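Local structure of fatty acid-binding protein homolog 1 (Echinococcus granulosus, 1O8V) at residues A[80-93]-A[96-109]. The protein binds fatty acids inside a beta-barrel and is implicated in the acquisition, storage and transport of lipids in a parasite that cannot make most of its own. Sequence-based numbering, arbitrary orientation.
Sequences REVASLITVENGVM and EQDDKTKVTYIERV. With PLM (palmitic acid), chain B.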
ATOM      1  N   ARG A  80       8.299  10.240   2.669  1.00 10.04           N
ATOM      2  CA  ARG A  80       9.012  10.439   1.428  1.00  9.49           C
ATOM      3  C   ARG A  80       8.020  10.956   0.408  1.00  9.78           C
ATOM      4  O   ARG A  80       6.903  10.445   0.302  1.00  9.56           O
ATOM      5  CB  ARG A  80       9.627   9.142   0.894  1.00  8.69           C
ATOM      6  CG  ARG A  80      10.877   8.695   1.603  1.00  7.82           C
ATOM      7  CD  ARG A  80      11.372   7.293   1.176  1.00  9.41           C
ATOM      8  NE  ARG A  80      10.413   6.296   1.641  1.00  7.93           N
ATOM      9  CZ  ARG A  80       9.682   5.500   0.864  1.00  6.32           C
ATOM     10  NH1 ARG A  80       9.836   5.497  -0.441  1.00  7.16           N
ATOM     11  NH2 ARG A  80       8.760   4.750   1.433  1.00  7.15           N
ATOM     12  N   GLU A  81       8.466  11.918  -0.387  1.00 10.84           N
ATOM     13  CA  GLU A  81       7.705  12.420  -1.539  1.00 11.64           C
ATOM     14  C   GLU A  81       7.997  11.496  -2.709  1.00 10.47           C
ATOM     15  O   GLU A  81       9.150  11.294  -3.078  1.00 11.76           O
ATOM     16  CB  GLU A  81       8.144  13.847  -1.893  1.00 12.50           C
ATOM     17  CG  GLU A  81       7.651  14.894  -0.902  1.00 17.04           C
ATOM     18  CD  GLU A  81       7.908  16.326  -1.354  1.00 23.19           C
ATOM     19  OE1 GLU A  81       7.848  16.603  -2.576  1.00 28.41           O
ATOM     20  OE2 GLU A  81       8.149  17.191  -0.479  1.00 29.60           O
ATOM     21  N   VAL A  82       6.961  10.882  -3.253  1.00  9.10           N
ATOM     22  CA  VAL A  82       7.148   9.952  -4.354  1.00  8.93           C
ATOM     23  C   VAL A  82       6.253  10.243  -5.529  1.00  8.61           C
ATOM     24  O   VAL A  82       5.200  10.847  -5.375  1.00  8.47           O
ATOM     25  CB  VAL A  82       6.941   8.494  -3.886  1.00  8.55           C
ATOM     26  CG1 VAL A  82       7.877   8.195  -2.737  1.00 10.17           C
ATOM     27  CG2 VAL A  82       5.496   8.226  -3.494  1.00  9.81           C
ATOM     28  N   ALA A  83       6.682   9.814  -6.703  1.00  7.89           N
ATOM     29  CA  ALA A  83       5.855   9.824  -7.891  1.00  7.89           C
ATOM     30  C   ALA A  83       5.211   8.461  -7.992  1.00  8.09           C
ATOM     31  O   ALA A  83       5.913   7.440  -8.075  1.00  8.93           O
ATOM     32  CB  ALA A  83       6.675  10.115  -9.106  1.00  8.87           C
ATOM     33  N   SER A  84       3.895   8.428  -7.999  1.00  6.67           N
ATOM     34  CA  SER A  84       3.144   7.164  -8.006  1.00  6.90           C
ATOM     35  C   SER A  84       2.261   6.965  -9.216  1.00  6.82           C
ATOM     36  O   SER A  84       1.867   7.926  -9.871  1.00  7.32           O
ATOM     37  CB  SER A  84       2.302   7.070  -6.727  1.00  6.74           C
ATOM     38  OG  SER A  84       3.179   7.086  -5.613  1.00  7.61           O
ATOM     39  N   LEU A  85       1.936   5.700  -9.495  1.00  6.70           N
ATOM     40  CA  LEU A  85       1.122   5.333 -10.636  1.00  6.57           C
ATOM     41  C   LEU A  85       0.454   4.019 -10.288  1.00  6.14           C
ATOM     42  O   LEU A  85       1.102   3.054  -9.922  1.00  6.48           O
ATOM     43  CB  LEU A  85       1.995   5.142 -11.889  1.00  6.92           C
ATOM     44  CG  LEU A  85       1.279   4.906 -13.219  1.00 10.14           C
ATOM     45  CD1 LEU A  85       0.409   6.025 -13.673  1.00 12.92           C
ATOM     46  CD2 LEU A  85       2.365   4.697 -14.265  1.00 12.12           C
ATOM     47  N   ILE A  86      -0.854   3.984 -10.376  1.00  6.38           N
ATOM     48  CA  ILE A  86      -1.631   2.809 -10.057  1.00  6.22           C
ATOM     49  C   ILE A  86      -2.424   2.385 -11.304  1.00  6.12           C
ATOM     50  O   ILE A  86      -3.102   3.198 -11.922  1.00  6.23           O
ATOM     51  CB  ILE A  86      -2.586   3.122  -8.898  1.00  5.78           C
ATOM     52  CG1 ILE A  86      -1.793   3.410  -7.620  1.00  6.29           C
ATOM     53  CG2 ILE A  86      -3.539   1.923  -8.696  1.00  6.09           C
ATOM     54  CD1 ILE A  86      -2.608   3.845  -6.437  1.00  6.65           C
ATOM     55  N   THR A  87      -2.333   1.108 -11.654  1.00  6.81           N
ATOM     56  CA  THR A  87      -3.178   0.515 -12.681  1.00  8.06           C
ATOM     57  C   THR A  87      -3.730  -0.801 -12.185  1.00  8.35           C
ATOM     58  O   THR A  87      -3.327  -1.311 -11.128  1.00  8.61           O
ATOM     59  CB  THR A  87      -2.398   0.297 -13.992  1.00  8.65           C
ATOM     60  OG1 THR A  87      -1.216  -0.476 -13.730  1.00 11.63           O
ATOM     61  CG2 THR A  87      -1.897   1.607 -14.537  1.00  8.74           C
ATOM     62  N   VAL A  88      -4.643  -1.380 -12.953  1.00 10.52           N
ATOM     63  CA  VAL A  88      -5.104  -2.738 -12.663  1.00 11.99           C
ATOM     64  C   VAL A  88      -4.940  -3.609 -13.903  1.00 14.07           C
ATOM     65  O   VAL A  88      -5.414  -3.236 -14.990  1.00 15.29           O
ATOM     66  CB  VAL A  88      -6.560  -2.789 -12.192  1.00 12.26           C
ATOM     67  CG1 VAL A  88      -6.982  -4.243 -12.005  1.00 14.54           C
ATOM     68  CG2 VAL A  88      -6.726  -2.016 -10.895  1.00 12.13           C
ATOM     69  N   GLU A  89      -4.275  -4.746 -13.730  1.00 16.20           N
ATOM     70  CA  GLU A  89      -3.917  -5.649 -14.830  1.00 17.41           C
ATOM     71  C   GLU A  89      -4.109  -7.098 -14.434  1.00 17.67           C
ATOM     72  O   GLU A  89      -3.457  -7.584 -13.514  1.00 16.95           O
ATOM     73  CB  GLU A  89      -2.464  -5.438 -15.261  1.00 18.71           C
ATOM     74  CG  GLU A  89      -2.038  -6.324 -16.444  1.00 22.97           C
ATOM     75  CD  GLU A  89      -0.622  -6.069 -16.939  1.00 28.74           C
ATOM     76  OE1 GLU A  89       0.134  -5.311 -16.291  1.00 35.19           O
ATOM     77  OE2 GLU A  89      -0.264  -6.648 -17.991  1.00 31.65           O
ATOM     78  N   ASN A  90      -4.965  -7.797 -15.173  1.00 18.10           N
ATOM     79  CA  ASN A  90      -5.298  -9.196 -14.879  1.00 18.58           C
ATOM     80  C   ASN A  90      -5.648  -9.395 -13.407  1.00 18.20           C
ATOM     81  O   ASN A  90      -5.181 -10.350 -12.769  1.00 19.22           O
ATOM     82  CB  ASN A  90      -4.168 -10.142 -15.310  1.00 19.41           C
ATOM     83  CG  ASN A  90      -3.941 -10.134 -16.802  1.00 21.69           C
ATOM     84  OD1 ASN A  90      -4.889 -10.124 -17.583  1.00 26.85           O
ATOM     85  ND2 ASN A  90      -2.679 -10.141 -17.211  1.00 24.72           N
ATOM     86  N   GLY A  91      -6.441  -8.466 -12.884  1.00 17.46           N
ATOM     87  CA  GLY A  91      -6.953  -8.521 -11.528  1.00 16.83           C
ATOM     88  C   GLY A  91      -6.052  -7.933 -10.464  1.00 16.15           C
ATOM     89  O   GLY A  91      -6.495  -7.796  -9.340  1.00 16.72           O
ATOM     90  N   VAL A  92      -4.816  -7.577 -10.815  1.00 14.23           N
ATOM     91  CA  VAL A  92      -3.796  -7.173  -9.843  1.00 13.11           C
ATOM     92  C   VAL A  92      -3.733  -5.654  -9.837  1.00 12.06           C
ATOM     93  O   VAL A  92      -3.536  -5.017 -10.891  1.00 11.30           O
ATOM     94  CB  VAL A  92      -2.379  -7.749 -10.172  1.00 13.71           C
ATOM     95  CG1 VAL A  92      -1.349  -7.346  -9.116  1.00 14.23           C
ATOM     96  CG2 VAL A  92      -2.396  -9.277 -10.297  1.00 14.72           C
ATOM     97  N   MET A  93      -3.922  -5.062  -8.664  1.00  9.92           N
ATOM     98  CA  MET A  93      -3.647  -3.650  -8.553  1.00  9.32           C
ATOM     99  C   MET A  93      -2.128  -3.490  -8.499  1.00  9.17           C
ATOM    100  O   MET A  93      -1.483  -4.051  -7.619  1.00 10.32           O
ATOM    101  CB  MET A  93      -4.320  -3.054  -7.325  1.00  9.17           C
ATOM    102  CG  MET A  93      -4.142  -1.541  -7.274  1.00  8.63           C
ATOM    103  SD  MET A  93      -4.448  -0.693  -5.705  1.00 10.86           S
ATOM    104  CE  MET A  93      -5.957  -1.486  -5.249  1.00 11.20           C
ATOM    105  N   GLU A  96       3.120   1.602  -8.188  1.00  6.10           N
ATOM    106  CA  GLU A  96       4.540   1.944  -8.070  1.00  7.12           C
ATOM    107  C   GLU A  96       4.737   3.261  -7.338  1.00  7.12           C
ATOM    108  O   GLU A  96       3.911   4.155  -7.443  1.00  8.50           O
ATOM    109  CB  GLU A  96       5.237   2.038  -9.422  1.00  6.98           C
ATOM    110  CG  GLU A  96       4.700   3.175 -10.279  1.00 10.12           C
ATOM    111  CD  GLU A  96       5.332   3.222 -11.662  1.00  8.48           C
ATOM    112  OE1 GLU A  96       4.992   2.423 -12.565  1.00  9.71           O
ATOM    113  OE2 GLU A  96       6.174   4.125 -11.831  1.00  9.54           O
ATOM    114  N   GLN A  97       5.859   3.381  -6.643  1.00  6.75           N
ATOM    115  CA  GLN A  97       6.233   4.590  -5.895  1.00  7.06           C
ATOM    116  C   GLN A  97       7.712   4.860  -6.128  1.00  7.73           C
ATOM    117  O   GLN A  97       8.565   4.122  -5.623  1.00  7.41           O
ATOM    118  CB  GLN A  97       6.009   4.415  -4.396  1.00  8.16           C
ATOM    119  CG  GLN A  97       4.590   4.151  -3.983  1.00  6.36           C
ATOM    120  CD  GLN A  97       4.463   3.808  -2.550  1.00  9.90           C
ATOM    121  OE1 GLN A  97       5.299   3.076  -2.005  1.00 11.18           O
ATOM    122  NE2 GLN A  97       3.362   4.238  -1.938  1.00 11.06           N
ATOM    123  N   ASP A  98       8.036   5.914  -6.866  1.00  7.60           N
ATOM    124  CA  ASP A  98       9.419   6.272  -7.164  1.00  7.68           C
ATOM    125  C   ASP A  98       9.837   7.420  -6.257  1.00  8.23           C
ATOM    126  O   ASP A  98       9.317   8.532  -6.374  1.00  7.81           O
ATOM    127  CB  ASP A  98       9.501   6.691  -8.641  1.00  8.25           C
ATOM    128  CG  ASP A  98      10.835   7.239  -9.020  1.00 10.89           C
ATOM    129  OD1 ASP A  98      11.827   6.970  -8.307  1.00 11.13           O
ATOM    130  OD2 ASP A  98      10.944   7.932 -10.064  1.00 15.59           O
ATOM    131  N   ASP A  99      10.814   7.175  -5.385  1.00  8.25           N
ATOM    132  CA  ASP A  99      11.281   8.188  -4.456  1.00  8.78           C
ATOM    133  C   ASP A  99      12.585   8.854  -4.913  1.00 10.38           C
ATOM    134  O   ASP A  99      13.145   9.682  -4.189  1.00 10.56           O
ATOM    135  CB  ASP A  99      11.357   7.645  -3.010  1.00  8.08           C
ATOM    136  CG  ASP A  99      12.479   6.655  -2.792  1.00  8.14           C
ATOM    137  OD1 ASP A  99      13.513   6.740  -3.461  1.00  8.68           O
ATOM    138  OD2 ASP A  99      12.404   5.774  -1.929  1.00  9.64           O
ATOM    139  N   LYS A 100      13.029   8.487  -6.115  1.00 11.98           N
ATOM    140  CA  LYS A 100      14.234   9.013  -6.811  1.00 13.58           C
ATOM    141  C   LYS A 100      15.515   8.259  -6.459  1.00 13.67           C
ATOM    142  O   LYS A 100      16.566   8.464  -7.118  1.00 15.00           O
ATOM    143  CB  LYS A 100      14.451  10.525  -6.625  1.00 14.53           C
ATOM    144  CG  LYS A 100      13.297  11.405  -7.006  1.00 18.88           C
ATOM    145  CD  LYS A 100      13.608  12.851  -6.578  1.00 24.55           C
ATOM    146  CE  LYS A 100      12.600  13.866  -7.100  1.00 28.26           C
ATOM    147  NZ  LYS A 100      12.085  14.739  -5.991  1.00 30.66           N
ATOM    148  N   THR A 101      15.458   7.417  -5.426  1.00 12.92           N
ATOM    149  CA  THR A 101      16.544   6.494  -5.119  1.00 12.55           C
ATOM    150  C   THR A 101      16.104   5.057  -5.372  1.00 11.28           C
ATOM    151  O   THR A 101      16.848   4.279  -5.981  1.00 13.00           O
ATOM    152  CB  THR A 101      16.986   6.638  -3.667  1.00 12.57           C
ATOM    153  OG1 THR A 101      17.566   7.945  -3.465  1.00 16.37           O
ATOM    154  CG2 THR A 101      18.107   5.632  -3.317  1.00 13.52           C
ATOM    155  N   LYS A 102      14.926   4.710  -4.833  1.00 10.19           N
ATOM    156  CA  LYS A 102      14.311   3.402  -4.986  1.00  9.34           C
ATOM    157  C   LYS A 102      12.935   3.521  -5.596  1.00  8.66           C
ATOM    158  O   LYS A 102      12.219   4.478  -5.321  1.00  8.41           O
ATOM    159  CB  LYS A 102      14.151   2.738  -3.626  1.00  9.41           C
ATOM    160  CG  LYS A 102      15.425   2.473  -2.870  1.00  9.54           C
ATOM    161  CD  LYS A 102      16.336   1.527  -3.598  1.00 11.42           C
ATOM    162  CE  LYS A 102      17.557   1.181  -2.763  1.00 12.89           C
ATOM    163  NZ  LYS A 102      18.541   0.367  -3.545  1.00 12.17           N
ATOM    164  N   VAL A 103      12.546   2.505  -6.355  1.00  8.65           N
ATOM    165  CA  VAL A 103      11.161   2.350  -6.768  1.00  8.56           C
ATOM    166  C   VAL A 103      10.598   1.206  -5.934  1.00  7.95           C
ATOM    167  O   VAL A 103      11.180   0.125  -5.873  1.00  9.11           O
ATOM    168  CB  VAL A 103      11.008   2.059  -8.272  1.00  9.20           C
ATOM    169  CG1 VAL A 103       9.548   1.907  -8.643  1.00 10.15           C
ATOM    170  CG2 VAL A 103      11.626   3.144  -9.103  1.00 10.58           C
ATOM    171  N   THR A 104       9.469   1.470  -5.293  1.00  6.40           N
ATOM    172  CA  THR A 104       8.730   0.455  -4.560  1.00  6.16           C
ATOM    173  C   THR A 104       7.611  -0.043  -5.457  1.00  6.94           C
ATOM    174  O   THR A 104       6.868   0.766  -6.008  1.00  7.55           O
ATOM    175  CB  THR A 104       8.139   1.015  -3.272  1.00  6.16           C
ATOM    176  OG1 THR A 104       9.177   1.543  -2.433  1.00  6.20           O
ATOM    177  CG2 THR A 104       7.454  -0.081  -2.476  1.00  6.74           C
ATOM    178  N   TYR A 105       7.492  -1.360  -5.596  1.00  6.58           N
ATOM    179  CA  TYR A 105       6.448  -1.991  -6.385  1.00  6.91           C
ATOM    180  C   TYR A 105       5.516  -2.722  -5.433  1.00  6.77           C
ATOM    181  O   TYR A 105       5.916  -3.653  -4.742  1.00  8.70           O
ATOM    182  CB  TYR A 105       7.030  -2.966  -7.406  1.00  6.74           C
ATOM    183  CG  TYR A 105       7.939  -2.337  -8.419  1.00  7.88           C
ATOM    184  CD1 TYR A 105       7.436  -1.709  -9.544  1.00  7.31           C
ATOM    185  CD2 TYR A 105       9.311  -2.377  -8.259  1.00  8.75           C
ATOM    186  CE1 TYR A 105       8.280  -1.148 -10.475  1.00  8.04           C
ATOM    187  CE2 TYR A 105      10.170  -1.825  -9.201  1.00  9.87           C
ATOM    188  CZ  TYR A 105       9.651  -1.201 -10.298  1.00  9.61           C
ATOM    189  OH  TYR A 105      10.517  -0.652 -11.203  1.00 13.18           O
ATOM    190  N   ILE A 106       4.266  -2.302  -5.422  1.00  6.15           N
ATOM    191  CA  ILE A 106       3.225  -2.923  -4.613  1.00  5.82           C
ATOM    192  C   ILE A 106       2.258  -3.612  -5.578  1.00  6.64           C
ATOM    193  O   ILE A 106       1.886  -3.060  -6.606  1.00  7.92           O
ATOM    194  CB  ILE A 106       2.472  -1.864  -3.759  1.00  6.66           C
ATOM    195  CG1 ILE A 106       3.462  -1.027  -2.956  1.00  6.94           C
ATOM    196  CG2 ILE A 106       1.454  -2.534  -2.871  1.00  7.53           C
ATOM    197  CD1 ILE A 106       2.852   0.243  -2.382  1.00  8.97           C
ATOM    198  N   GLU A 107       1.868  -4.843  -5.255  1.00  6.35           N
ATOM    199  CA  GLU A 107       0.842  -5.563  -6.010  1.00  7.35           C
ATOM    200  C   GLU A 107      -0.209  -5.978  -5.003  1.00  7.87           C
ATOM    201  O   GLU A 107       0.134  -6.585  -3.997  1.00  8.82           O
ATOM    202  CB  GLU A 107       1.414  -6.810  -6.709  1.00  8.46           C
ATOM    203  CG  GLU A 107       2.532  -6.579  -7.728  1.00 12.36           C
ATOM    204  CD  GLU A 107       3.376  -7.839  -8.039  1.00 15.35           C
ATOM    205  OE1 GLU A 107       3.090  -8.943  -7.515  1.00 17.14           O
ATOM    206  OE2 GLU A 107       4.367  -7.734  -8.823  1.00 18.55           O
ATOM    207  N   ARG A 108      -1.467  -5.669  -5.266  1.00  7.78           N
ATOM    208  CA  ARG A 108      -2.558  -6.124  -4.416  1.00  7.96           C
ATOM    209  C   ARG A 108      -3.428  -7.082  -5.199  1.00  8.82           C
ATOM    210  O   ARG A 108      -3.793  -6.788  -6.325  1.00  8.37           O
ATOM    211  CB  ARG A 108      -3.392  -4.944  -3.927  1.00  8.29           C
ATOM    212  CG  ARG A 108      -2.600  -4.003  -2.992  1.00  7.48           C
ATOM    213  CD  ARG A 108      -3.357  -2.797  -2.501  1.00  7.54           C
ATOM    214  NE  ARG A 108      -2.524  -2.025  -1.586  1.00  7.70           N
ATOM    215  CZ  ARG A 108      -1.850  -0.945  -1.918  1.00  8.32           C
ATOM    216  NH1 ARG A 108      -1.878  -0.460  -3.140  1.00  8.67           N
ATOM    217  NH2 ARG A 108      -1.074  -0.377  -1.018  1.00  9.56           N
ATOM    218  N   VAL A 109      -3.728  -8.220  -4.596  1.00  9.85           N
ATOM    219  CA  VAL A 109      -4.650  -9.192  -5.208  1.00 11.12           C
ATOM    220  C   VAL A 109      -5.692  -9.632  -4.201  1.00 11.54           C
ATOM    221  O   VAL A 109      -5.394  -9.730  -3.019  1.00 11.21           O
ATOM    222  CB  VAL A 109      -3.899 -10.391  -5.733  1.00 12.01           C
ATOM    223  CG1 VAL A 109      -2.836  -9.951  -6.731  1.00 14.58           C
ATOM    224  CG2 VAL A 109      -3.276 -11.203  -4.618  1.00 12.62           C
TER
HETATM  225  C1  PLM B1136       0.229  -2.158   2.236  1.00 14.62           C
HETATM  226  O1  PLM B1136       0.042  -2.948   3.241  1.00 12.89           O
HETATM  227  O2  PLM B1136      -0.847  -1.723   1.611  1.00 15.63           O
HETATM  228  C2  PLM B1136       1.657  -1.796   1.837  1.00 14.51           C
HETATM  229  C3  PLM B1136       1.896  -0.296   1.773  1.00 16.42           C
HETATM  230  C4  PLM B1136       3.393  -0.049   1.571  1.00 17.94           C
HETATM  231  C5  PLM B1136       3.672   1.437   1.381  1.00 16.39           C
HETATM  232  C6  PLM B1136       5.139   1.741   1.038  1.00 18.93           C
HETATM  233  C7  PLM B1136       6.173   1.384   2.109  1.00 19.95           C
HETATM  234  C8  PLM B1136       6.396   2.562   3.024  1.00 19.04           C
HETATM  235  C9  PLM B1136       7.285   2.271   4.222  1.00 17.18           C
HETATM  236  CA  PLM B1136       6.882   3.154   5.389  1.00 16.86           C
HETATM  237  CB  PLM B1136       6.595   2.395   6.657  1.00 17.93           C
HETATM  238  CC  PLM B1136       6.072   3.263   7.800  1.00 17.45           C
HETATM  239  CD  PLM B1136       5.053   2.515   8.632  1.00 20.46           C
HETATM  240  CE  PLM B1136       3.602   2.856   8.334  1.00 22.91           C
HETATM  241  CF  PLM B1136       2.667   1.939   9.117  1.00 24.46           C
HETATM  242  CG  PLM B1136       1.184   2.203   8.870  1.00 25.25           C
HETATM  243  O   HOH W   1       7.701   3.284  -0.862  1.00  7.30           O
HETATM  244  O   HOH W   2      10.125   4.065  -3.221  1.00  8.03           O
HETATM  245  O   HOH W   3      11.672  11.031  -2.012  1.00 23.70           O
HETATM  246  O   HOH W   4       6.524   6.620 -10.767  1.00 14.50           O
HETATM  247  O   HOH W   5       2.494   1.288 -11.634  1.00 17.38           O
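Met93 and Arg108 face each other as an antiparallel hydrogen-bonded pair in the wall of the fatty-acid-binding protein beta-barrel, where strands 81-89, 92-98 and 103-111 form two consecutive hairpins. Their side chains run alongside one another into the interior. In Arg108, CB lies 4.0 Å from Met93 CB. The chain stays extended from CG to NE, bringing CD against SD and CE of Met93 and carrying the guanidinium to the palmitate carboxylate. Arg108 NH2 donates an almost straight hydrogen bond (174°) to palmitate O2, 3.0 Å away at the edge of the group and in its plane, while NH1 makes a weak bond to Met93 SD. Ile106 CG2 covers one guanidinium face, and NH1 also hydrogen-bonds His95; the palmitate is also hydrogen-bonded by Tyr130 OH and Arg128 NE.

Strand 81-89 pairs with 96-98 through Ala83-Asp98 and Leu85-Glu96, whose side chains lie on the sheet face away from the ligand. On the inner face, Gln97 OE1 approaches palmitate C6 to 3.3 Å and accepts from a water that also binds Arg80 NH2; Gln97 NE2 is hydrogen-bonded to Glu74 OE1. Arg80, also salt-bridged to Asp78, bends about CG-CD (chi3 -68°), carrying NH2 near palmitate C8 while NH1 turns back to Asp99. The guanidinium and carboxylate planes stand 83° apart; Arg80 NH1 makes a bent salt bridge to the anti lone pair of Asp99 OD2 (3.0 Å), tilted from the guanidinium plane.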